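Local coordinates for sporulation inhibitor of replication protein SirA (Bacillus subtilis, PDB 4TPS), which inhibits DNA replication initiation during sporulation by acting on the initiator DnaA, preventing overinitiation and enforcing diploidy, at residues A[8-13]-A[106-111]; A[16-21]-A[58-63]; A[30-35]-A[133-138]; A[89-94]-A[114-119]. One frame throughout, in Å; residues are numbered along the deposited sequence.

From the N terminus, strand 9-16 enters the middle of an antiparallel sheet, and interaction 1 joins it to residues 106-111, closing a loop of 92 residues. Where that strand runs into helix 18-23, interaction 2 (16-21 with 58-63) closes a shorter, largely helical loop nested inside the first. Interaction 3 then packs helix 28-39 on strand 132-136, another neighbour of strand 9-16; its segments alternate with those of interactions 1 and 2. Interaction 4 (89-94 with 114-119) lies nested within the loop of interaction 3, crosses interaction 1 and follows interaction 2 in series. It ties strand 86-90 to helix 116-128, its centre about 28 Å from that of interaction 2.

Interaction 1: residues A[8-13]-A[106-111]; sequences ERHYYT and MIEIVA. With ACT (acetate ion), chain F.
The H10 ring carries Y12 CE1 on one face, 3.7 Å above its plane and offset to the rim, while carboxylates lie at its edge by both nitrogens. NE2 gives a hydrogen bond of 2.7 Å to E108 OE1, in the ring plane and on the anti lone pair; ND1 gives another, at 174°, to O of an acetate ion, probably from the crystallisation liquor. With the acetate bound, both nitrogens face anions and the imidazole may well be protonated. V110 CG2 adds an off-centre CH-pi contact. The Y12 ring takes M106 SD at its edge, a Met-aromatic contact, and lies alongside the E108 carboxylate with the planes only 14° apart. The frame is an antiparallel strand pair in the central sheet: R9, Y11 and T13 make hydrogen-bonded pairs with A111, I109 and I107, and H10 and Y12 make non-hydrogen-bonded pairs with V110 and E108. The backbone O of A111 lies 3.6 Å above the centre of the R9 guanidinium, and its small CB lets R9 NH1 approach to 3.9 Å. R9 NH1 and Y11 OH both reach E118 of helix 116-128. Y11 CD2 touches I109 CG2 at 4.1 Å, and T13 OG1 is buried without a polar partner.

Interaction 2: residues A[16-21]-A[58-63]; sequences IKEEFA and ITQPIP
This is a mainly apolar contact, held by a single backbone hydrogen bond, at the corner where strand 9-16 turns into helix 18-23 and helix 45-58 gives way to the short strand 59-60. I58 presses its CG2 methyl onto F20, 3.5 Å above the centre of the ring and only 7° off the normal, a CH-pi contact over the face. CG1 of I58 takes the crowded position between N and the carbonyl carbon (chi1 70°), which turns CG2 to the ring; a branched aliphatic residue suits this place, since one branch covers the ring while the other reaches L34. F20 also meets an aromatic side chain of the other protein chain in the assembly. Behind this pair I16 and T59 form an antiparallel non-hydrogen-bonded pair whose side chains diverge, though I16 CD1 still approaches T59 CG2 at 4.0 Å. K17 is the N-cap of helix 18-23, and its N donates to I58 O at 2.9 Å, nearly straight but from above the carbonyl plane. Its chain runs extended past residues 58-60, with CG 3.7 Å from Q60 CG and CE 3.6 Å from T59 O. The long aliphatic stem thus packs while NZ bonds to Y57 O and makes a cation-pi contact with Y57. A water accepts weakly from K17 NZ and donates to T59 O.

Interaction 3: residues A[30-35]-A[133-138]; sequences VMFELF and LAMDFN
D136 OD1 is gripped by two backbone N-H groups: N138 N donates to it at 2.8 Å, nearly along its C-O axis, and S139 N adds a second bond. The first closes an Asx turn, which aspartate suits because its short side chain can reach forward to the N two residues on; D136 OD2 meanwhile accepts from H10 N. The turn brings F137 round to the helix, where its CD1 lies 3.5 Å from F32 CE1. The two side chains run antiparallel alongside each other, ring planes at 46°, an oblique pair, and F137 CZ also reaches F35 CB at 3.8 Å. M135 lies against both helix aromatics. Its CG lies at the edge of the F32 ring, 3.9 Å from CD1, while the bend at chi3 (-79°) carries CE over one face of F35, 3.5 Å above the plane and offset to the rim. The sulfur makes oblique Met-aromatic contacts with both rings, the nearer being SD to F35 CD2 at 3.6 Å. An alanine in place of F35 would remove the ring that receives the M135 sulfur and methyl, and would probably loosen this part of the core. M31 CB and L133 CD2 extend the packing at 4.1 Å. Residues 30-35 of helix 28-39 cross residues 133-136 at -61°, with strands 9-16 and 141-144 on the strand's two edges and helix 45-58 against L34 and F35.

Interaction 4: residues A[89-94]-A[114-119]; sequences IALPKA and DYEAET
L91 points its side chain at residues 114-117, at the N-terminal side of helix 116-128, and drives the fork of its two methyls into them. With CG anti to the carbonyl carbon and CD1 anti to CA (chi2 -179°), the extended chain brings CD1 to 3.7 Å from A117 N. The same methyl lies 3.9 Å from E116 CB and touches D114 CB and A117 CB a little farther out. The other branch, CD2, reaches E116 CG at 4.1 Å. L91 and E116 cross at about a right angle: E116 sets CG anti to its backbone N (chi1 -170°), offers its CB and CG to the leucine, and bends at chi2 so that the carboxylate leads away. A117 suits the middle of the site, since its lone methyl lets the leucine approach the helix backbone. An alanine in place of L91 would remove the branched end that meets D114, E116 and A117, and would probably weaken the seating of this region against residues 89-91. I89 approaches beside it, its CD1 3.7 Å from A117 O, and both I89 and L91 also touch I120 farther along the helix. The turn itself is braced from within. A117 N donates to D114 O at 3.0 Å, and Y115 O accepts both T119 N and T119 OG1, the hydroxyl at 2.7 Å from above the carbonyl plane. Because methyl groups meet aliphatic carbons and the helix backbone, with no polar bond between the two segments, the fit rests on shape and the exclusion of water, while A117 N, T119 N and T119 OG1 bond within the turn.

Interaction 1: residues A[8-13]-A[106-111]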
loop_
_atom_site.group_PDB
_atom_site.type_symbol
_atom_site.label_atom_id
_atom_site.label_comp_id
_atom_site.label_asym_id
_atom_site.label_seq_id
_atom_site.Cartn_x
_atom_site.Cartn_y
_atom_site.Cartn_z
ATOM N N GLU A 8 -6.440 22.694 11.413
ATOM C CA GLU A 8 -6.937 21.976 10.199
ATOM C C GLU A 8 -6.292 20.553 10.086
ATOM O O GLU A 8 -5.053 20.386 10.214
ATOM C CB GLU A 8 -6.661 22.793 8.958
ATOM C CG GLU A 8 -7.460 22.453 7.748
ATOM C CD GLU A 8 -8.661 23.350 7.611
ATOM O OE1 GLU A 8 -9.577 22.935 6.881
ATOM O OE2 GLU A 8 -8.677 24.464 8.215
ATOM N N ARG A 9 -7.142 19.547 9.872
ATOM C CA ARG A 9 -6.690 18.185 9.683
ATOM C C ARG A 9 -6.761 17.795 8.200
ATOM O O ARG A 9 -7.620 18.267 7.471
ATOM C CB ARG A 9 -7.554 17.227 10.529
ATOM C CG ARG A 9 -7.308 17.303 12.021
ATOM C CD ARG A 9 -8.055 18.451 12.691
ATOM N NE ARG A 9 -9.490 18.251 12.595
ATOM C CZ ARG A 9 -10.389 19.120 13.036
ATOM N NH1 ARG A 9 -11.692 18.848 12.956
ATOM N NH2 ARG A 9 -9.984 20.283 13.516
ATOM N N HIS A 10 -5.788 16.993 7.752
ATOM C CA HIS A 10 -5.744 16.562 6.348
ATOM C C HIS A 10 -5.361 15.105 6.343
ATOM O O HIS A 10 -4.225 14.745 6.699
ATOM C CB HIS A 10 -4.712 17.393 5.594
ATOM C CG HIS A 10 -4.662 17.115 4.117
ATOM N ND1 HIS A 10 -3.759 17.728 3.259
ATOM C CD2 HIS A 10 -5.477 16.384 3.331
ATOM C CE1 HIS A 10 -4.019 17.336 2.016
ATOM N NE2 HIS A 10 -5.057 16.526 2.043
ATOM N N TYR A 11 -6.331 14.246 6.029
ATOM C CA TYR A 11 -6.091 12.793 6.062
ATOM C C TYR A 11 -6.066 12.242 4.639
ATOM O O TYR A 11 -6.908 12.630 3.770
ATOM C CB TYR A 11 -7.250 12.102 6.752
ATOM C CG TYR A 11 -7.526 12.539 8.117
ATOM C CD1 TYR A 11 -6.850 12.016 9.190
ATOM C CD2 TYR A 11 -8.506 13.545 8.348
ATOM C CE1 TYR A 11 -7.148 12.440 10.475
ATOM C CE2 TYR A 11 -8.823 13.939 9.605
ATOM C CZ TYR A 11 -8.155 13.403 10.668
ATOM O OH TYR A 11 -8.553 13.870 11.921
ATOM N N TYR A 12 -5.121 11.331 4.404
ATOM C CA TYR A 12 -5.133 10.456 3.233
ATOM C C TYR A 12 -5.559 9.083 3.745
ATOM O O TYR A 12 -4.972 8.560 4.714
ATOM C CB TYR A 12 -3.750 10.433 2.622
ATOM C CG TYR A 12 -3.345 11.736 2.018
ATOM C CD1 TYR A 12 -2.829 12.724 2.785
ATOM C CD2 TYR A 12 -3.457 11.959 0.672
ATOM C CE1 TYR A 12 -2.411 13.934 2.228
ATOM C CE2 TYR A 12 -3.069 13.128 0.115
ATOM C CZ TYR A 12 -2.523 14.133 0.892
ATOM O OH TYR A 12 -2.178 15.342 0.232
ATOM N N THR A 13 -6.617 8.547 3.135
ATOM C CA THR A 13 -7.252 7.326 3.618
ATOM C C THR A 13 -7.279 6.317 2.498
ATOM O O THR A 13 -7.685 6.626 1.371
ATOM C CB THR A 13 -8.631 7.611 4.168
ATOM O OG1 THR A 13 -8.564 8.619 5.188
ATOM C CG2 THR A 13 -9.257 6.397 4.801
ATOM N N MET A 106 -7.783 6.296 -3.495
ATOM C CA MET A 106 -7.466 7.173 -2.357
ATOM C C MET A 106 -8.733 7.964 -1.988
ATOM O O MET A 106 -9.454 8.419 -2.882
ATOM C CB MET A 106 -6.286 8.138 -2.674
ATOM C CG MET A 106 -6.048 9.368 -1.760
ATOM S SD MET A 106 -4.717 10.369 -2.553
ATOM C CE MET A 106 -5.704 11.349 -3.684
ATOM N N ILE A 107 -8.910 8.163 -0.702
ATOM C CA ILE A 107 -9.822 9.205 -0.159
ATOM C C ILE A 107 -9.006 10.297 0.544
ATOM O O ILE A 107 -8.087 10.008 1.284
ATOM C CB ILE A 107 -10.800 8.557 0.840
ATOM C CG1 ILE A 107 -11.812 7.738 0.043
ATOM C CG2 ILE A 107 -11.576 9.615 1.622
ATOM C CD1 ILE A 107 -12.614 6.795 0.889
ATOM N N GLU A 108 -9.372 11.556 0.345
ATOM C CA GLU A 108 -8.699 12.631 1.036
ATOM C C GLU A 108 -9.798 13.369 1.793
ATOM O O GLU A 108 -10.878 13.655 1.249
ATOM C CB GLU A 108 -8.072 13.599 0.096
ATOM C CG GLU A 108 -6.694 13.374 -0.365
ATOM C CD GLU A 108 -6.151 14.633 -1.037
ATOM O OE1 GLU A 108 -5.868 15.710 -0.419
ATOM O OE2 GLU A 108 -6.076 14.547 -2.221
ATOM N N ILE A 109 -9.506 13.696 3.037
ATOM C CA ILE A 109 -10.428 14.444 3.894
ATOM C C ILE A 109 -9.672 15.669 4.460
ATOM O O ILE A 109 -8.575 15.539 4.974
ATOM C CB ILE A 109 -10.982 13.589 5.002
ATOM C CG1 ILE A 109 -11.865 12.447 4.428
ATOM C CG2 ILE A 109 -11.736 14.413 6.032
ATOM C CD1 ILE A 109 -12.171 11.326 5.393
ATOM N N VAL A 110 -10.305 16.838 4.388
ATOM C CA VAL A 110 -9.809 18.040 5.078
ATOM C C VAL A 110 -10.888 18.471 6.046
ATOM O O VAL A 110 -12.007 18.533 5.689
ATOM C CB VAL A 110 -9.488 19.185 4.053
ATOM C CG1 VAL A 110 -9.059 20.446 4.791
ATOM C CG2 VAL A 110 -8.455 18.724 3.046
ATOM N N ALA A 111 -10.525 18.732 7.304
ATOM C CA ALA A 111 -11.471 19.123 8.316
ATOM C C ALA A 111 -11.000 20.242 9.225
ATOM O O ALA A 111 -9.842 20.320 9.536
ATOM C CB ALA A 111 -11.889 17.919 9.154
HETATM C C ACT F . -0.954 19.926 3.353
HETATM O O ACT F . -1.745 19.350 4.145
HETATM O OXT ACT F . -0.929 19.630 2.114
HETATM C CH3 ACT F . 0.001 20.978 3.871
#

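Interaction 2: residues A[16-21]-A[58-63]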
loop_
_atom_site.group_PDB
_atom_site.type_symbol
_atom_site.label_atom_id
_atom_site.label_comp_id
_atom_site.label_asym_id
_atom_site.label_seq_id
_atom_site.Cartn_x
_atom_site.Cartn_y
_atom_site.Cartn_z
ATOM N N ILE A 16 -7.009 -0.857 2.655
ATOM C CA ILE A 16 -5.855 -1.791 2.645
ATOM C C ILE A 16 -6.382 -3.224 2.416
ATOM O O ILE A 16 -7.399 -3.637 2.962
ATOM C CB ILE A 16 -5.062 -1.744 3.970
ATOM C CG1 ILE A 16 -4.665 -0.313 4.361
ATOM C CG2 ILE A 16 -3.836 -2.674 3.924
ATOM C CD1 ILE A 16 -3.873 0.407 3.313
ATOM N N LYS A 17 -5.681 -3.978 1.561
ATOM C CA LYS A 17 -6.015 -5.369 1.405
ATOM C C LYS A 17 -5.773 -6.134 2.669
ATOM O O LYS A 17 -4.774 -5.932 3.411
ATOM C CB LYS A 17 -5.219 -5.959 0.261
ATOM C CG LYS A 17 -5.614 -5.503 -1.135
ATOM C CD LYS A 17 -4.794 -6.188 -2.206
ATOM C CE LYS A 17 -5.222 -5.876 -3.635
ATOM N NZ LYS A 17 -4.272 -6.552 -4.555
ATOM N N GLU A 18 -6.704 -7.049 2.930
ATOM C CA GLU A 18 -6.658 -7.928 4.082
ATOM C C GLU A 18 -5.296 -8.597 4.335
ATOM O O GLU A 18 -4.804 -8.626 5.448
ATOM C CB GLU A 18 -7.730 -9.013 3.863
ATOM C CG GLU A 18 -9.141 -8.522 4.174
ATOM C CD GLU A 18 -9.911 -7.771 3.085
ATOM O OE1 GLU A 18 -9.291 -7.252 2.134
ATOM O OE2 GLU A 18 -11.173 -7.678 3.215
ATOM N N GLU A 19 -4.654 -9.074 3.266
ATOM C CA GLU A 19 -3.415 -9.785 3.449
ATOM C C GLU A 19 -2.347 -8.890 4.071
ATOM O O GLU A 19 -1.545 -9.307 4.894
ATOM C CB GLU A 19 -2.976 -10.352 2.078
ATOM C CG GLU A 19 -1.637 -10.988 2.026
ATOM C CD GLU A 19 -1.341 -11.566 0.647
ATOM O OE1 GLU A 19 -1.729 -10.942 -0.400
ATOM O OE2 GLU A 19 -0.701 -12.653 0.611
ATOM N N PHE A 20 -2.295 -7.647 3.596
ATOM C CA PHE A 20 -1.296 -6.685 4.092
ATOM C C PHE A 20 -1.636 -6.089 5.444
ATOM O O PHE A 20 -0.735 -5.862 6.262
ATOM C CB PHE A 20 -1.059 -5.639 2.994
ATOM C CG PHE A 20 -0.302 -6.244 1.844
ATOM C CD1 PHE A 20 1.078 -6.326 1.907
ATOM C CD2 PHE A 20 -0.968 -6.796 0.766
ATOM C CE1 PHE A 20 1.788 -6.971 0.883
ATOM C CE2 PHE A 20 -0.256 -7.444 -0.223
ATOM C CZ PHE A 20 1.094 -7.479 -0.187
ATOM N N ALA A 21 -2.919 -5.884 5.676
ATOM C CA ALA A 21 -3.378 -5.446 7.010
ATOM C C ALA A 21 -2.924 -6.433 8.084
ATOM O O ALA A 21 -2.399 -6.051 9.149
ATOM C CB ALA A 21 -4.885 -5.226 7.015
ATOM N N ILE A 58 -1.085 -3.125 -2.674
ATOM C CA ILE A 58 -1.534 -3.459 -1.326
ATOM C C ILE A 58 -2.880 -2.823 -0.963
ATOM O O ILE A 58 -3.368 -3.049 0.113
ATOM C CB ILE A 58 -0.480 -3.087 -0.242
ATOM C CG1 ILE A 58 -0.350 -1.552 -0.078
ATOM C CG2 ILE A 58 0.898 -3.719 -0.585
ATOM C CD1 ILE A 58 0.458 -1.190 1.169
ATOM N N THR A 59 -3.430 -2.023 -1.861
ATOM C CA THR A 59 -4.672 -1.340 -1.612
ATOM C C THR A 59 -5.752 -1.781 -2.595
ATOM O O THR A 59 -5.471 -2.332 -3.687
ATOM C CB THR A 59 -4.484 0.207 -1.672
ATOM O OG1 THR A 59 -4.063 0.625 -2.962
ATOM C CG2 THR A 59 -3.481 0.684 -0.650
ATOM N N GLN A 60 -7.008 -1.504 -2.222
ATOM C CA GLN A 60 -8.185 -1.818 -3.045
ATOM C C GLN A 60 -8.735 -0.545 -3.640
ATOM O O GLN A 60 -8.649 0.518 -3.015
ATOM C CB GLN A 60 -9.291 -2.451 -2.180
ATOM C CG GLN A 60 -8.801 -3.712 -1.479
ATOM C CD GLN A 60 -9.921 -4.573 -0.928
ATOM O OE1 GLN A 60 -10.993 -4.112 -0.701
ATOM N NE2 GLN A 60 -9.656 -5.858 -0.759
ATOM N N PRO A 61 -9.358 -0.651 -4.805
ATOM C CA PRO A 61 -10.078 0.514 -5.343
ATOM C C PRO A 61 -11.196 0.937 -4.362
ATOM O O PRO A 61 -11.869 0.082 -3.736
ATOM C CB PRO A 61 -10.668 0.015 -6.656
ATOM C CG PRO A 61 -10.144 -1.317 -6.896
ATOM C CD PRO A 61 -9.470 -1.844 -5.666
ATOM N N ILE A 62 -11.422 2.240 -4.273
ATOM C CA ILE A 62 -12.544 2.707 -3.438
ATOM C C ILE A 62 -13.872 2.286 -4.145
ATOM O O ILE A 62 -13.970 2.416 -5.320
ATOM C CB ILE A 62 -12.467 4.240 -3.262
ATOM C CG1 ILE A 62 -11.123 4.690 -2.620
ATOM C CG2 ILE A 62 -13.649 4.758 -2.477
ATOM C CD1 ILE A 62 -10.756 4.018 -1.298
ATOM N N PRO A 63 -14.875 1.743 -3.417
ATOM C CA PRO A 63 -16.135 1.328 -4.092
ATOM C C PRO A 63 -17.023 2.541 -4.254
ATOM O O PRO A 63 -17.787 2.885 -3.366
ATOM C CB PRO A 63 -16.715 0.242 -3.137
ATOM C CG PRO A 63 -16.153 0.659 -1.792
ATOM C CD PRO A 63 -14.812 1.291 -2.014
HETATM O O HOH W 1 -4.688 -3.740 -6.322
#

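Interaction 3: residues A[30-35]-A[133-138]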
loop_
_atom_site.group_PDB
_atom_site.type_symbol
_atom_site.label_atom_id
_atom_site.label_comp_id
_atom_site.label_asym_id
_atom_site.label_seq_id
_atom_site.Cartn_x
_atom_site.Cartn_y
_atom_site.Cartn_z
ATOM N N VAL A 30 5.044 1.168 9.510
ATOM C CA VAL A 30 5.768 0.868 8.292
ATOM C C VAL A 30 4.913 1.227 7.085
ATOM O O VAL A 30 5.416 1.715 6.091
ATOM C CB VAL A 30 6.130 -0.613 8.244
ATOM C CG1 VAL A 30 6.833 -0.971 6.923
ATOM C CG2 VAL A 30 7.075 -0.868 9.378
ATOM N N MET A 31 3.612 1.011 7.193
ATOM C CA MET A 31 2.694 1.388 6.106
ATOM C C MET A 31 2.588 2.902 6.050
ATOM O O MET A 31 2.659 3.469 4.983
ATOM C CB MET A 31 1.277 0.782 6.260
ATOM C CG MET A 31 1.213 -0.666 5.829
ATOM S SD MET A 31 -0.430 -1.327 5.677
ATOM C CE MET A 31 -0.860 -1.342 7.397
ATOM N N PHE A 32 2.484 3.543 7.210
ATOM C CA PHE A 32 2.492 4.990 7.237
ATOM C C PHE A 32 3.718 5.547 6.492
ATOM O O PHE A 32 3.563 6.445 5.687
ATOM C CB PHE A 32 2.478 5.490 8.682
ATOM C CG PHE A 32 2.616 6.994 8.813
ATOM C CD1 PHE A 32 1.482 7.774 8.727
ATOM C CD2 PHE A 32 3.828 7.618 9.024
ATOM C CE1 PHE A 32 1.551 9.137 8.822
ATOM C CE2 PHE A 32 3.913 9.000 9.115
ATOM C CZ PHE A 32 2.757 9.765 9.079
ATOM N N GLU A 33 4.910 4.971 6.756
ATOM C CA GLU A 33 6.124 5.461 6.117
ATOM C C GLU A 33 6.115 5.260 4.587
ATOM O O GLU A 33 6.566 6.104 3.828
ATOM C CB GLU A 33 7.367 4.829 6.758
ATOM C CG GLU A 33 7.558 5.333 8.188
ATOM C CD GLU A 33 8.837 4.841 8.854
ATOM O OE1 GLU A 33 8.727 4.198 9.920
ATOM O OE2 GLU A 33 9.941 5.117 8.325
ATOM N N LEU A 34 5.575 4.147 4.127
ATOM C CA LEU A 34 5.401 3.891 2.696
ATOM C C LEU A 34 4.500 4.944 2.024
ATOM O O LEU A 34 4.849 5.572 1.026
ATOM C CB LEU A 34 4.850 2.526 2.453
ATOM C CG LEU A 34 4.671 2.142 0.979
ATOM C CD1 LEU A 34 6.028 1.856 0.344
ATOM C CD2 LEU A 34 3.767 0.934 0.824
ATOM N N PHE A 35 3.353 5.150 2.612
ATOM C CA PHE A 35 2.432 6.202 2.133
ATOM C C PHE A 35 3.020 7.649 2.198
ATOM O O PHE A 35 2.882 8.433 1.262
ATOM C CB PHE A 35 1.107 6.120 2.838
ATOM C CG PHE A 35 0.282 4.907 2.421
ATOM C CD1 PHE A 35 -0.303 4.839 1.188
ATOM C CD2 PHE A 35 0.094 3.830 3.268
ATOM C CE1 PHE A 35 -1.082 3.746 0.809
ATOM C CE2 PHE A 35 -0.645 2.723 2.887
ATOM C CZ PHE A 35 -1.245 2.691 1.651
ATOM N N LEU A 133 -7.346 2.672 6.431
ATOM C CA LEU A 133 -6.232 3.291 7.161
ATOM C C LEU A 133 -6.139 4.782 6.845
ATOM O O LEU A 133 -5.941 5.167 5.699
ATOM C CB LEU A 133 -4.954 2.600 6.735
ATOM C CG LEU A 133 -3.684 2.981 7.493
ATOM C CD1 LEU A 133 -3.746 2.427 8.944
ATOM C CD2 LEU A 133 -2.456 2.390 6.778
ATOM N N ALA A 134 -6.351 5.623 7.857
ATOM C CA ALA A 134 -6.396 7.083 7.671
ATOM C C ALA A 134 -5.086 7.648 8.236
ATOM O O ALA A 134 -4.655 7.265 9.328
ATOM C CB ALA A 134 -7.571 7.655 8.488
ATOM N N MET A 135 -4.473 8.596 7.523
ATOM C CA MET A 135 -3.179 9.071 7.904
ATOM C C MET A 135 -3.102 10.570 7.657
ATOM O O MET A 135 -3.378 11.024 6.522
ATOM C CB MET A 135 -2.152 8.428 6.987
ATOM C CG MET A 135 -1.991 6.898 7.140
ATOM S SD MET A 135 -1.153 6.102 5.746
ATOM C CE MET A 135 -2.464 6.007 4.553
ATOM N N ASP A 136 -2.685 11.311 8.695
ATOM C CA ASP A 136 -2.372 12.769 8.558
ATOM C C ASP A 136 -0.850 12.906 8.651
ATOM O O ASP A 136 -0.270 12.685 9.703
ATOM C CB ASP A 136 -3.112 13.561 9.633
ATOM C CG ASP A 136 -2.915 15.076 9.477
ATOM O OD1 ASP A 136 -1.868 15.491 9.000
ATOM O OD2 ASP A 136 -3.827 15.887 9.866
ATOM N N PHE A 137 -0.217 13.239 7.523
ATOM C CA PHE A 137 1.222 13.332 7.416
ATOM C C PHE A 137 1.752 14.649 8.011
ATOM O O PHE A 137 2.947 14.809 8.156
ATOM C CB PHE A 137 1.639 13.298 5.935
ATOM C CG PHE A 137 1.218 12.041 5.216
ATOM C CD1 PHE A 137 1.637 10.784 5.679
ATOM C CD2 PHE A 137 0.427 12.098 4.140
ATOM C CE1 PHE A 137 1.231 9.633 5.065
ATOM C CE2 PHE A 137 0.006 10.942 3.522
ATOM C CZ PHE A 137 0.402 9.718 3.992
ATOM N N ASN A 138 0.844 15.567 8.327
ATOM C CA ASN A 138 1.232 16.833 8.953
ATOM C C ASN A 138 1.429 16.664 10.455
ATOM O O ASN A 138 2.360 17.182 11.038
ATOM C CB ASN A 138 0.189 17.943 8.711
ATOM C CG ASN A 138 -0.127 18.204 7.230
ATOM O OD1 ASN A 138 -1.222 18.724 6.876
ATOM N ND2 ASN A 138 0.836 17.969 6.379
#

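Interaction 4: residues A[89-94]-A[114-119]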
loop_
_atom_site.group_PDB
_atom_site.type_symbol
_atom_site.label_atom_id
_atom_site.label_comp_id
_atom_site.label_asym_id
_atom_site.label_seq_id
_atom_site.Cartn_x
_atom_site.Cartn_y
_atom_site.Cartn_z
ATOM N N ILE A 89 -19.350 19.271 3.845
ATOM C CA ILE A 89 -20.306 19.411 4.908
ATOM C C ILE A 89 -19.967 20.541 5.857
ATOM O O ILE A 89 -18.812 20.895 6.044
ATOM C CB ILE A 89 -20.473 18.116 5.738
ATOM C CG1 ILE A 89 -19.209 17.788 6.528
ATOM C CG2 ILE A 89 -20.832 16.961 4.833
ATOM C CD1 ILE A 89 -19.351 16.574 7.389
ATOM N N ALA A 90 -21.027 21.135 6.459
ATOM C CA ALA A 90 -20.862 22.106 7.548
ATOM C C ALA A 90 -21.672 21.576 8.736
ATOM O O ALA A 90 -22.790 21.124 8.551
ATOM C CB ALA A 90 -21.281 23.520 7.140
ATOM N N LEU A 91 -21.032 21.478 9.896
ATOM C CA LEU A 91 -21.701 20.988 11.090
ATOM C C LEU A 91 -22.764 21.932 11.634
ATOM O O LEU A 91 -22.630 23.146 11.496
ATOM C CB LEU A 91 -20.667 20.766 12.177
ATOM C CG LEU A 91 -19.606 19.709 11.976
ATOM C CD1 LEU A 91 -18.739 19.698 13.230
ATOM C CD2 LEU A 91 -20.330 18.395 11.793
ATOM N N PRO A 92 -23.802 21.357 12.318
ATOM C CA PRO A 92 -24.809 22.201 12.963
ATOM C C PRO A 92 -24.177 23.117 13.962
ATOM O O PRO A 92 -23.066 22.822 14.497
ATOM C CB PRO A 92 -25.666 21.207 13.733
ATOM C CG PRO A 92 -25.548 19.930 13.015
ATOM C CD PRO A 92 -24.174 19.919 12.395
ATOM N N LYS A 93 -24.883 24.210 14.233
ATOM C CA LYS A 93 -24.472 25.178 15.267
ATOM C C LYS A 93 -23.068 25.726 14.970
ATOM O O LYS A 93 -22.341 26.035 15.872
ATOM C CB LYS A 93 -24.596 24.543 16.651
ATOM C CG LYS A 93 -26.033 24.099 16.928
ATOM C CD LYS A 93 -26.200 23.467 18.303
ATOM C CE LYS A 93 -27.661 23.124 18.603
ATOM N NZ LYS A 93 -27.759 22.103 19.693
ATOM N N ALA A 94 -22.714 25.856 13.681
ATOM C CA ALA A 94 -21.419 26.433 13.272
ATOM C C ALA A 94 -20.155 25.760 13.875
ATOM O O ALA A 94 -19.165 26.388 14.119
ATOM C CB ALA A 94 -21.373 27.924 13.541
ATOM N N ASP A 114 -14.688 21.261 15.246
ATOM C CA ASP A 114 -14.873 20.112 16.117
ATOM C C ASP A 114 -14.481 18.836 15.364
ATOM O O ASP A 114 -14.693 18.736 14.120
ATOM C CB ASP A 114 -16.342 20.034 16.579
ATOM C CG ASP A 114 -16.669 21.015 17.695
ATOM O OD1 ASP A 114 -15.789 21.867 18.050
ATOM O OD2 ASP A 114 -17.798 20.877 18.250
ATOM N N TYR A 115 -13.907 17.867 16.078
ATOM C CA TYR A 115 -13.547 16.562 15.508
ATOM C C TYR A 115 -14.748 15.782 15.002
ATOM O O TYR A 115 -14.595 14.804 14.207
ATOM C CB TYR A 115 -12.762 15.750 16.567
ATOM C CG TYR A 115 -11.304 16.161 16.694
ATOM C CD1 TYR A 115 -10.429 15.996 15.626
ATOM C CD2 TYR A 115 -10.784 16.680 17.890
ATOM C CE1 TYR A 115 -9.085 16.340 15.741
ATOM C CE2 TYR A 115 -9.431 17.027 18.001
ATOM C CZ TYR A 115 -8.599 16.872 16.911
ATOM O OH TYR A 115 -7.268 17.181 16.982
ATOM N N GLU A 116 -15.942 16.209 15.396
ATOM C CA GLU A 116 -17.166 15.702 14.740
ATOM C C GLU A 116 -17.144 15.797 13.200
ATOM O O GLU A 116 -17.793 14.986 12.518
ATOM C CB GLU A 116 -18.436 16.383 15.273
ATOM C CG GLU A 116 -19.693 15.705 14.788
ATOM C CD GLU A 116 -19.776 14.189 15.140
ATOM O OE1 GLU A 116 -19.355 13.801 16.264
ATOM O OE2 GLU A 116 -20.256 13.375 14.294
ATOM N N ALA A 117 -16.449 16.814 12.677
ATOM C CA ALA A 117 -16.460 17.086 11.249
ATOM C C ALA A 117 -15.960 15.874 10.426
ATOM O O ALA A 117 -16.663 15.369 9.570
ATOM C CB ALA A 117 -15.669 18.385 10.928
ATOM N N GLU A 118 -14.755 15.424 10.699
ATOM C CA GLU A 118 -14.205 14.243 10.023
ATOM C C GLU A 118 -14.886 12.948 10.474
ATOM O O GLU A 118 -15.010 12.005 9.681
ATOM C CB GLU A 118 -12.660 14.102 10.138
ATOM C CG GLU A 118 -12.063 14.073 11.527
ATOM C CD GLU A 118 -11.601 15.451 11.953
ATOM O OE1 GLU A 118 -12.493 16.329 12.109
ATOM O OE2 GLU A 118 -10.383 15.653 12.130
ATOM N N THR A 119 -15.396 12.947 11.713
ATOM C CA THR A 119 -16.017 11.766 12.287
ATOM C C THR A 119 -17.252 11.380 11.462
ATOM O O THR A 119 -17.553 10.205 11.322
ATOM C CB THR A 119 -16.379 12.010 13.762
ATOM O OG1 THR A 119 -15.152 12.162 14.510
ATOM C CG2 THR A 119 -17.177 10.850 14.315
#